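Local coordinates for protein polyprenyl synthetase (Nonlabens dokdonensis, PDB 6KD7) that probably works as a magnesium-dependent geranylgeranyl pyrophosphate synthase, building a longer prenyl diphosphate from short isoprenoid diphosphate units, at residues Thr235-Lys240 / Val276-Ser281; Asp209-Ala214 / Ala286-Ile291; Glu151-Asp154 / Pro159-Leu162. One frame throughout, in Å; residues are numbered along the deposited sequence.

Contact 1 (Thr235-Lys240 / Val276-Ser281); sequences TYLYLK and VFFEQS
The backbones of 235-240 and 276-281 come nearest at L237 and F278, whose CA atoms are 6.8 Å apart, with side chains making the contact. Both segments belong to the all-helical isoprenoid synthase fold: T235 is the N-cap of the short helix 236-241, and F278 belongs to helix 264-281. F278 carries its side of the interface. Its CB bond points toward the other helix, and with CG beside the backbone N and anti to the carbonyl carbon (chi1 -75°) the ring is delivered to L237 and Y238. L237 meets one ring face, its side chain crossing that of F278 at about a right angle. The approach is a CH-pi contact, since L237 CG sits 3.9 Å from the F278 ring centroid and only 25° off the ring normal. It is displaced toward the rim, which explains why its closest ring atom is F278 CD2, at 3.5 Å. A methyl adds to the same patch, L237 CD2 being 3.7 Å from F278 CD2. Replacing F278 by an alanine would probably open a gap beneath L237 CG and CD2 and leave the first turn of helix 236-241 without this apolar partner. Around the pair the core is shared: L237 also packs on A214 and F215 of helix 188-215 and on T287 of helix 283-303, while the Y238 ring stacks with F255. All three touching residues are buried, so the evidence is for plain hydrophobic packing that joins the two helices. Farther round the ring, Y238 contributes backbone more than side chain. Y238 CA approaches F278 CE1 obliquely at 3.7 Å, whereas Y238 CB stays 4.1 Å from that same CE1 carbon.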
loop_
_atom_site.group_PDB
_atom_site.type_symbol
_atom_site.label_atom_id
_atom_site.label_comp_id
_atom_site.label_asym_id
_atom_site.label_seq_id
_atom_site.Cartn_x
_atom_site.Cartn_y
_atom_site.Cartn_z
ATOM N N THR A 235 -16.480 -5.469 -27.075
ATOM C CA THR A 235 -16.498 -6.682 -27.926
ATOM C C THR A 235 -17.533 -6.503 -29.034
ATOM O O THR A 235 -18.203 -5.460 -29.073
ATOM C CB THR A 235 -16.771 -7.934 -27.109
ATOM O OG1 THR A 235 -18.117 -7.890 -26.650
ATOM C CG2 THR A 235 -15.812 -8.130 -25.960
ATOM N N TYR A 236 -17.649 -7.490 -29.913
ATOM C CA TYR A 236 -18.533 -7.360 -31.095
ATOM C C TYR A 236 -19.955 -7.084 -30.615
ATOM O O TYR A 236 -20.634 -6.276 -31.216
ATOM C CB TYR A 236 -18.463 -8.627 -31.948
ATOM C CG TYR A 236 -19.046 -8.489 -33.327
ATOM C CD1 TYR A 236 -18.277 -8.040 -34.384
ATOM C CD2 TYR A 236 -20.363 -8.813 -33.577
ATOM C CE1 TYR A 236 -18.803 -7.908 -35.654
ATOM C CE2 TYR A 236 -20.904 -8.697 -34.841
ATOM C CZ TYR A 236 -20.123 -8.240 -35.882
ATOM O OH TYR A 236 -20.663 -8.121 -37.120
ATOM N N LEU A 237 -20.333 -7.714 -29.512
ATOM C CA LEU A 237 -21.682 -7.574 -28.926
ATOM C C LEU A 237 -21.922 -6.096 -28.581
ATOM O O LEU A 237 -22.941 -5.572 -28.997
ATOM C CB LEU A 237 -21.641 -8.443 -27.669
ATOM C CG LEU A 237 -22.961 -8.928 -27.092
ATOM C CD1 LEU A 237 -23.911 -9.361 -28.186
ATOM C CD2 LEU A 237 -22.710 -10.057 -26.116
ATOM N N TYR A 238 -20.980 -5.436 -27.913
ATOM C CA TYR A 238 -21.138 -3.997 -27.574
ATOM C C TYR A 238 -21.062 -3.104 -28.814
ATOM O O TYR A 238 -21.909 -2.241 -28.963
ATOM C CB TYR A 238 -20.077 -3.561 -26.565
ATOM C CG TYR A 238 -19.981 -2.076 -26.332
ATOM C CD1 TYR A 238 -19.136 -1.290 -27.088
ATOM C CD2 TYR A 238 -20.724 -1.456 -25.344
ATOM C CE1 TYR A 238 -19.031 0.071 -26.877
ATOM C CE2 TYR A 238 -20.636 -0.096 -25.121
ATOM C CZ TYR A 238 -19.784 0.671 -25.890
ATOM O OH TYR A 238 -19.681 2.007 -25.688
ATOM N N LEU A 239 -20.112 -3.373 -29.705
ATOM C CA LEU A 239 -19.881 -2.519 -30.896
ATOM C C LEU A 239 -21.130 -2.484 -31.782
ATOM O O LEU A 239 -21.421 -1.434 -32.316
ATOM C CB LEU A 239 -18.658 -3.038 -31.655
ATOM C CG LEU A 239 -17.319 -2.845 -30.950
ATOM C CD1 LEU A 239 -16.194 -3.472 -31.747
ATOM C CD2 LEU A 239 -17.036 -1.377 -30.714
ATOM N N LYS A 240 -21.835 -3.601 -31.909
ATOM C CA LYS A 240 -23.054 -3.699 -32.753
ATOM C C LYS A 240 -24.233 -3.061 -32.004
ATOM O O LYS A 240 -25.018 -2.365 -32.635
ATOM C CB LYS A 240 -23.364 -5.157 -33.108
ATOM C CG LYS A 240 -22.352 -5.836 -34.008
ATOM C CD LYS A 240 -22.067 -5.095 -35.295
ATOM C CE LYS A 240 -23.149 -5.274 -36.334
ATOM N NZ LYS A 240 -22.844 -4.421 -37.505
ATOM N N VAL A 276 -29.872 -6.758 -21.414
ATOM C CA VAL A 276 -31.186 -6.400 -22.022
ATOM C C VAL A 276 -30.954 -5.428 -23.173
ATOM O O VAL A 276 -31.616 -5.610 -24.221
ATOM C CB VAL A 276 -32.177 -5.856 -20.975
ATOM C CG1 VAL A 276 -33.427 -5.311 -21.653
ATOM C CG2 VAL A 276 -32.510 -6.924 -19.930
ATOM N N PHE A 277 -30.068 -4.449 -23.029
ATOM C CA PHE A 277 -29.767 -3.509 -24.146
ATOM C C PHE A 277 -29.178 -4.265 -25.345
ATOM O O PHE A 277 -29.455 -3.927 -26.500
ATOM C CB PHE A 277 -28.801 -2.400 -23.723
ATOM C CG PHE A 277 -29.464 -1.285 -22.960
ATOM C CD1 PHE A 277 -30.538 -0.599 -23.509
ATOM C CD2 PHE A 277 -29.038 -0.939 -21.685
ATOM C CE1 PHE A 277 -31.164 0.410 -22.794
ATOM C CE2 PHE A 277 -29.662 0.077 -20.977
ATOM C CZ PHE A 277 -30.715 0.750 -21.535
ATOM N N PHE A 278 -28.352 -5.265 -25.080
ATOM C CA PHE A 278 -27.733 -6.082 -26.153
ATOM C C PHE A 278 -28.864 -6.719 -26.988
ATOM O O PHE A 278 -28.785 -6.545 -28.206
ATOM C CB PHE A 278 -26.746 -7.102 -25.579
ATOM C CG PHE A 278 -25.418 -6.550 -25.123
ATOM C CD1 PHE A 278 -24.977 -5.301 -25.512
ATOM C CD2 PHE A 278 -24.567 -7.341 -24.365
ATOM C CE1 PHE A 278 -23.736 -4.832 -25.110
ATOM C CE2 PHE A 278 -23.320 -6.888 -23.983
ATOM C CZ PHE A 278 -22.909 -5.628 -24.355
ATOM N N GLU A 279 -29.866 -7.356 -26.352
ATOM C CA GLU A 279 -31.041 -7.978 -27.042
ATOM C C GLU A 279 -31.791 -6.864 -27.768
ATOM O O GLU A 279 -31.765 -6.840 -29.030
ATOM C CB GLU A 279 -31.968 -8.753 -26.101
ATOM C CG GLU A 279 -31.235 -9.325 -24.917
ATOM C CD GLU A 279 -31.933 -10.375 -24.079
ATOM O OE1 GLU A 279 -32.189 -11.456 -24.620
ATOM O OE2 GLU A 279 -32.148 -10.126 -22.862
ATOM N N GLN A 280 -32.346 -5.912 -27.019
ATOM C CA GLN A 280 -33.292 -4.923 -27.583
ATOM C C GLN A 280 -32.604 -4.121 -28.684
ATOM O O GLN A 280 -33.283 -3.763 -29.609
ATOM C CB GLN A 280 -33.872 -4.010 -26.501
ATOM C CG GLN A 280 -34.759 -4.745 -25.502
ATOM C CD GLN A 280 -35.310 -3.802 -24.456
ATOM O OE1 GLN A 280 -34.876 -2.655 -24.333
ATOM N NE2 GLN A 280 -36.273 -4.284 -23.685
ATOM N N SER A 281 -31.306 -3.858 -28.635
ATOM C CA SER A 281 -30.649 -3.015 -29.664
ATOM C C SER A 281 -30.558 -3.742 -31.008
ATOM O O SER A 281 -30.327 -3.056 -32.005
ATOM C CB SER A 281 -29.270 -2.600 -29.229
ATOM O OG SER A 281 -28.453 -3.736 -29.018
#

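Contact 2 (Asp209-Ala214 / Ala286-Ile291)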
loop_
_atom_site.group_PDB
_atom_site.type_symbol
_atom_site.label_atom_id
_atom_site.label_comp_id
_atom_site.label_asym_id
_atom_site.label_seq_id
_atom_site.Cartn_x
_atom_site.Cartn_y
_atom_site.Cartn_z
ATOM N N ASP A 209 -17.359 -16.762 -28.412
ATOM C CA ASP A 209 -16.881 -16.478 -27.042
ATOM C C ASP A 209 -17.422 -15.086 -26.617
ATOM O O ASP A 209 -17.957 -14.959 -25.519
ATOM C CB ASP A 209 -15.372 -16.674 -26.998
ATOM C CG ASP A 209 -14.803 -16.208 -25.673
ATOM O OD1 ASP A 209 -14.536 -14.982 -25.539
ATOM O OD2 ASP A 209 -14.680 -17.055 -24.759
ATOM N N ASP A 210 -17.409 -14.082 -27.492
ATOM C CA ASP A 210 -17.947 -12.748 -27.164
ATOM C C ASP A 210 -19.413 -12.920 -26.756
ATOM O O ASP A 210 -19.830 -12.265 -25.825
ATOM C CB ASP A 210 -17.815 -11.780 -28.338
ATOM C CG ASP A 210 -16.411 -11.273 -28.608
ATOM O OD1 ASP A 210 -15.473 -11.682 -27.867
ATOM O OD2 ASP A 210 -16.281 -10.436 -29.523
ATOM N N TYR A 211 -20.172 -13.753 -27.475
ATOM C CA TYR A 211 -21.627 -13.910 -27.281
ATOM C C TYR A 211 -21.887 -14.588 -25.939
ATOM O O TYR A 211 -22.761 -14.142 -25.166
ATOM C CB TYR A 211 -22.262 -14.711 -28.424
ATOM C CG TYR A 211 -23.745 -14.897 -28.244
ATOM C CD1 TYR A 211 -24.243 -15.956 -27.507
ATOM C CD2 TYR A 211 -24.625 -13.946 -28.721
ATOM C CE1 TYR A 211 -25.600 -16.090 -27.296
ATOM C CE2 TYR A 211 -25.987 -14.063 -28.524
ATOM C CZ TYR A 211 -26.465 -15.143 -27.811
ATOM O OH TYR A 211 -27.801 -15.237 -27.621
ATOM N N LEU A 212 -21.165 -15.662 -25.677
ATOM C CA LEU A 212 -21.390 -16.536 -24.509
ATOM C C LEU A 212 -20.861 -15.842 -23.251
ATOM O O LEU A 212 -21.302 -16.209 -22.160
ATOM C CB LEU A 212 -20.728 -17.907 -24.723
ATOM C CG LEU A 212 -21.399 -18.822 -25.766
ATOM C CD1 LEU A 212 -20.638 -20.134 -25.908
ATOM C CD2 LEU A 212 -22.867 -19.113 -25.433
ATOM N N ASP A 213 -19.922 -14.915 -23.376
ATOM C CA ASP A 213 -19.430 -14.172 -22.186
ATOM C C ASP A 213 -20.639 -13.469 -21.529
ATOM O O ASP A 213 -20.733 -13.537 -20.344
ATOM C CB ASP A 213 -18.327 -13.179 -22.555
ATOM C CG ASP A 213 -17.677 -12.545 -21.340
ATOM O OD1 ASP A 213 -18.208 -11.538 -20.834
ATOM O OD2 ASP A 213 -16.737 -13.134 -20.855
ATOM N N ALA A 214 -21.519 -12.855 -22.306
ATOM C CA ALA A 214 -22.745 -12.184 -21.832
ATOM C C ALA A 214 -23.868 -13.198 -21.582
ATOM O O ALA A 214 -24.498 -13.110 -20.520
ATOM C CB ALA A 214 -23.184 -11.170 -22.842
ATOM N N ALA A 286 -27.148 -9.524 -34.168
ATOM C CA ALA A 286 -26.118 -9.175 -35.164
ATOM C C ALA A 286 -24.858 -10.009 -34.884
ATOM O O ALA A 286 -24.170 -10.360 -35.863
ATOM C CB ALA A 286 -25.836 -7.694 -35.192
ATOM N N THR A 287 -24.643 -10.383 -33.623
ATOM C CA THR A 287 -23.495 -11.203 -33.192
ATOM C C THR A 287 -23.727 -12.650 -33.642
ATOM O O THR A 287 -22.824 -13.234 -34.252
ATOM C CB THR A 287 -23.214 -11.055 -31.689
ATOM O OG1 THR A 287 -22.849 -9.690 -31.475
ATOM C CG2 THR A 287 -22.098 -11.966 -31.237
ATOM N N LEU A 288 -24.898 -13.198 -33.372
ATOM C CA LEU A 288 -25.277 -14.546 -33.862
ATOM C C LEU A 288 -25.191 -14.576 -35.393
ATOM O O LEU A 288 -24.688 -15.573 -35.909
ATOM C CB LEU A 288 -26.679 -14.856 -33.366
ATOM C CG LEU A 288 -26.782 -15.054 -31.862
ATOM C CD1 LEU A 288 -28.226 -15.334 -31.495
ATOM C CD2 LEU A 288 -25.882 -16.168 -31.365
ATOM N N ASP A 289 -25.584 -13.510 -36.085
ATOM C CA ASP A 289 -25.489 -13.459 -37.565
ATOM C C ASP A 289 -24.016 -13.525 -37.988
ATOM O O ASP A 289 -23.694 -14.247 -38.938
ATOM C CB ASP A 289 -26.169 -12.224 -38.169
ATOM C CG ASP A 289 -27.688 -12.269 -38.042
ATOM O OD1 ASP A 289 -28.253 -13.350 -37.619
ATOM O OD2 ASP A 289 -28.296 -11.196 -38.262
ATOM N N ALA A 290 -23.142 -12.779 -37.330
ATOM C CA ALA A 290 -21.724 -12.746 -37.727
ATOM C C ALA A 290 -21.108 -14.132 -37.470
ATOM O O ALA A 290 -20.291 -14.559 -38.295
ATOM C CB ALA A 290 -21.009 -11.632 -37.007
ATOM N N ILE A 291 -21.485 -14.824 -36.396
ATOM C CA ILE A 291 -20.950 -16.183 -36.090
ATOM C C ILE A 291 -21.381 -17.152 -37.200
ATOM O O ILE A 291 -20.535 -17.978 -37.675
ATOM C CB ILE A 291 -21.442 -16.666 -34.732
ATOM C CG1 ILE A 291 -20.862 -15.825 -33.592
ATOM C CG2 ILE A 291 -21.117 -18.128 -34.530
ATOM C CD1 ILE A 291 -21.615 -15.992 -32.306
#
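Y211 meets T287, L288 and I291 across two helices whose short segments run roughly antiparallel, at 146°, with axes 10.1 Å apart at closest approach. Followed outward, the tyrosine starts at CB, which meets two apolar groups of the partner: T287 CG2 at 3.9 Å from Y211 CB, and I291 CD1 at 4.1 Å from that same CB. Placing CG anti to the backbone N (chi1 179°) then sends the ring out over L288. There the T287 methyl stands at the ring edge, near its plane, while L288 takes one face. The evidence for a CH-pi contact is direct: L288 CD2 is 3.6 Å from the Y211 ring centroid and 15° off the normal. This L288 CD2 methyl leans toward the rim, with Y211 CE2 its closest ring atom at 3.5 Å. L288 CG follows it, 3.6 Å from Y211 CE2. At the tip, Y211 OH meets the second methyl, L288 CD1, at 3.9 Å, so the leucine fork spans the ring from its middle to the hydroxyl end. T287 OG1 is hydrogen-bonded to G283 O, one turn earlier in its own helix, which is consistent with the rotamer that leaves CG2 facing Y211. Y211 is the first variable position of the D209-D213 stretch, the second aspartate-rich DDxxD motif of prenyl synthases; the CB bond of D209 points away from this interface, and D209 and D213 both form salt bridges with K223. The contact therefore ties the motif-bearing end of helix 188-215 to helix 283-303, with Y211 also meeting the F215 ring on its own helix, I291 touching L207, and helix 236-241 packing through Y236 against T287 and A290.

Contact 3 (Glu151-Asp154 / Pro159-Leu162); sequences ETRD and PEYL
R153 and E160 both place CG beside the backbone N and anti to the carbonyl carbon, and the two side chains reach for each other from there; R153 bends at chi3 (53°), while E160 runs extended beyond CG. The result is an end-on, two-nitrogen salt bridge across the connection between helix 123-150 and helix 158-183 of the all-helical prenyl synthase fold. The CA atoms of the pair remain 11.6 Å apart, so the link is made by the side chains alone. R153 NH1 donates to E160 OE2 over 3.0 Å, with the N-H-O angle at 148°. That oxygen lies near the guanidinium plane, yet the donor comes from above the carboxylate plane. The mismatch follows from the twist of the two flat groups, whose planes are 58° apart. R153 NH2 adds a weak bond to E160 OE2 at 3.2 Å. E160 OE1 has a second partner in S157 N, just before helix 158-183, which probably restrains the carboxylate's rotation; R153 NH2 has another, long and weak, in D155. The bridge lies at the surface, and the backbone O of R153 accepts a bond from K234 NZ. The remaining bond is as long and as straight as the first: R153 NH2 meets the syn lone pair of E160 OE1 at 3.0 Å, with that oxygen tilted from the guanidinium plane.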
loop_
_atom_site.group_PDB
_atom_site.type_symbol
_atom_site.label_atom_id
_atom_site.label_comp_id
_atom_site.label_asym_id
_atom_site.label_seq_id
_atom_site.Cartn_x
_atom_site.Cartn_y
_atom_site.Cartn_z
ATOM N N GLU A 151 -8.533 -0.321 -24.954
ATOM C CA GLU A 151 -9.007 -0.008 -23.587
ATOM C C GLU A 151 -9.136 1.503 -23.400
ATOM O O GLU A 151 -9.966 1.903 -22.609
ATOM C CB GLU A 151 -8.061 -0.562 -22.526
ATOM C CG GLU A 151 -8.033 -2.068 -22.458
ATOM C CD GLU A 151 -7.001 -2.606 -21.488
ATOM O OE1 GLU A 151 -6.409 -1.811 -20.772
ATOM O OE2 GLU A 151 -6.801 -3.819 -21.465
ATOM N N THR A 152 -8.276 2.298 -24.028
ATOM C CA THR A 152 -8.301 3.764 -23.805
ATOM C C THR A 152 -8.833 4.492 -25.033
ATOM O O THR A 152 -8.589 5.679 -25.153
ATOM C CB THR A 152 -6.928 4.266 -23.364
ATOM O OG1 THR A 152 -6.036 3.910 -24.412
ATOM C CG2 THR A 152 -6.479 3.651 -22.059
ATOM N N ARG A 153 -9.508 3.781 -25.922
ATOM C CA ARG A 153 -10.085 4.444 -27.108
ATOM C C ARG A 153 -11.600 4.462 -26.952
ATOM O O ARG A 153 -12.153 3.474 -26.488
ATOM C CB ARG A 153 -9.664 3.716 -28.383
ATOM C CG ARG A 153 -8.249 4.046 -28.820
ATOM C CD ARG A 153 -7.944 3.440 -30.166
ATOM N NE ARG A 153 -8.940 3.798 -31.151
ATOM C CZ ARG A 153 -9.121 3.145 -32.282
ATOM N NH1 ARG A 153 -8.369 2.099 -32.567
ATOM N NH2 ARG A 153 -10.052 3.533 -33.123
ATOM N N ASP A 154 -12.240 5.575 -27.288
ATOM C CA ASP A 154 -13.720 5.613 -27.206
ATOM C C ASP A 154 -14.261 5.402 -28.618
ATOM O O ASP A 154 -15.476 5.339 -28.780
ATOM C CB ASP A 154 -14.198 6.948 -26.634
ATOM C CG ASP A 154 -13.272 7.523 -25.576
ATOM O OD1 ASP A 154 -13.191 6.929 -24.485
ATOM O OD2 ASP A 154 -12.637 8.555 -25.857
ATOM N N PRO A 159 -14.459 -3.138 -38.065
ATOM C CA PRO A 159 -13.297 -3.614 -38.811
ATOM C C PRO A 159 -12.044 -3.692 -37.943
ATOM O O PRO A 159 -11.309 -4.664 -38.047
ATOM C CB PRO A 159 -13.141 -2.624 -39.971
ATOM C CG PRO A 159 -14.555 -2.088 -40.167
ATOM C CD PRO A 159 -15.197 -2.090 -38.783
ATOM N N GLU A 160 -11.804 -2.690 -37.111
ATOM C CA GLU A 160 -10.597 -2.699 -36.239
ATOM C C GLU A 160 -10.727 -3.824 -35.210
ATOM O O GLU A 160 -9.770 -4.514 -35.008
ATOM C CB GLU A 160 -10.443 -1.379 -35.501
ATOM C CG GLU A 160 -9.978 -0.228 -36.376
ATOM C CD GLU A 160 -10.007 1.067 -35.574
ATOM O OE1 GLU A 160 -11.050 1.386 -34.986
ATOM O OE2 GLU A 160 -8.951 1.659 -35.429
ATOM N N TYR A 161 -11.899 -4.004 -34.614
ATOM C CA TYR A 161 -12.167 -5.122 -33.683
ATOM C C TYR A 161 -11.919 -6.472 -34.406
ATOM O O TYR A 161 -11.282 -7.356 -33.804
ATOM C CB TYR A 161 -13.583 -5.050 -33.092
ATOM C CG TYR A 161 -13.815 -6.121 -32.056
ATOM C CD1 TYR A 161 -13.252 -6.007 -30.781
ATOM C CD2 TYR A 161 -14.465 -7.312 -32.389
ATOM C CE1 TYR A 161 -13.401 -7.020 -29.838
ATOM C CE2 TYR A 161 -14.589 -8.347 -31.466
ATOM C CZ TYR A 161 -14.066 -8.195 -30.185
ATOM O OH TYR A 161 -14.185 -9.222 -29.304
ATOM N N LEU A 162 -12.403 -6.656 -35.649
ATOM C CA LEU A 162 -12.280 -7.988 -36.324
ATOM C C LEU A 162 -10.812 -8.256 -36.650
ATOM O O LEU A 162 -10.349 -9.381 -36.461
ATOM C CB LEU A 162 -13.152 -8.025 -37.577
ATOM C CG LEU A 162 -14.656 -7.998 -37.271
ATOM C CD1 LEU A 162 -15.469 -7.800 -38.553
ATOM C CD2 LEU A 162 -15.073 -9.249 -36.521
#

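How the contacts relate
Along the chain contact 3 comes first, joining a loop to the start of helix 158-183. Helix 188-215 follows with the first half of contact 2, whose other half on helix 283-303 arrives only after both segments of contact 1. Contacts 1 and 2, with centres about 9 Å apart, adjoin where helix 236-241 lies against helices 188-215 and 283-303; contact 3 lies about 15 Å from contact 1 and 17 Å from contact 2, between centres. D210 connects all three: its OD2 is a probable acceptor for Y236 N and lies doubtfully close to Y161 OH, a probable hydrogen bond. These four helices thus pack together near the end of helix 188-215 that carries the second aspartate-rich motif.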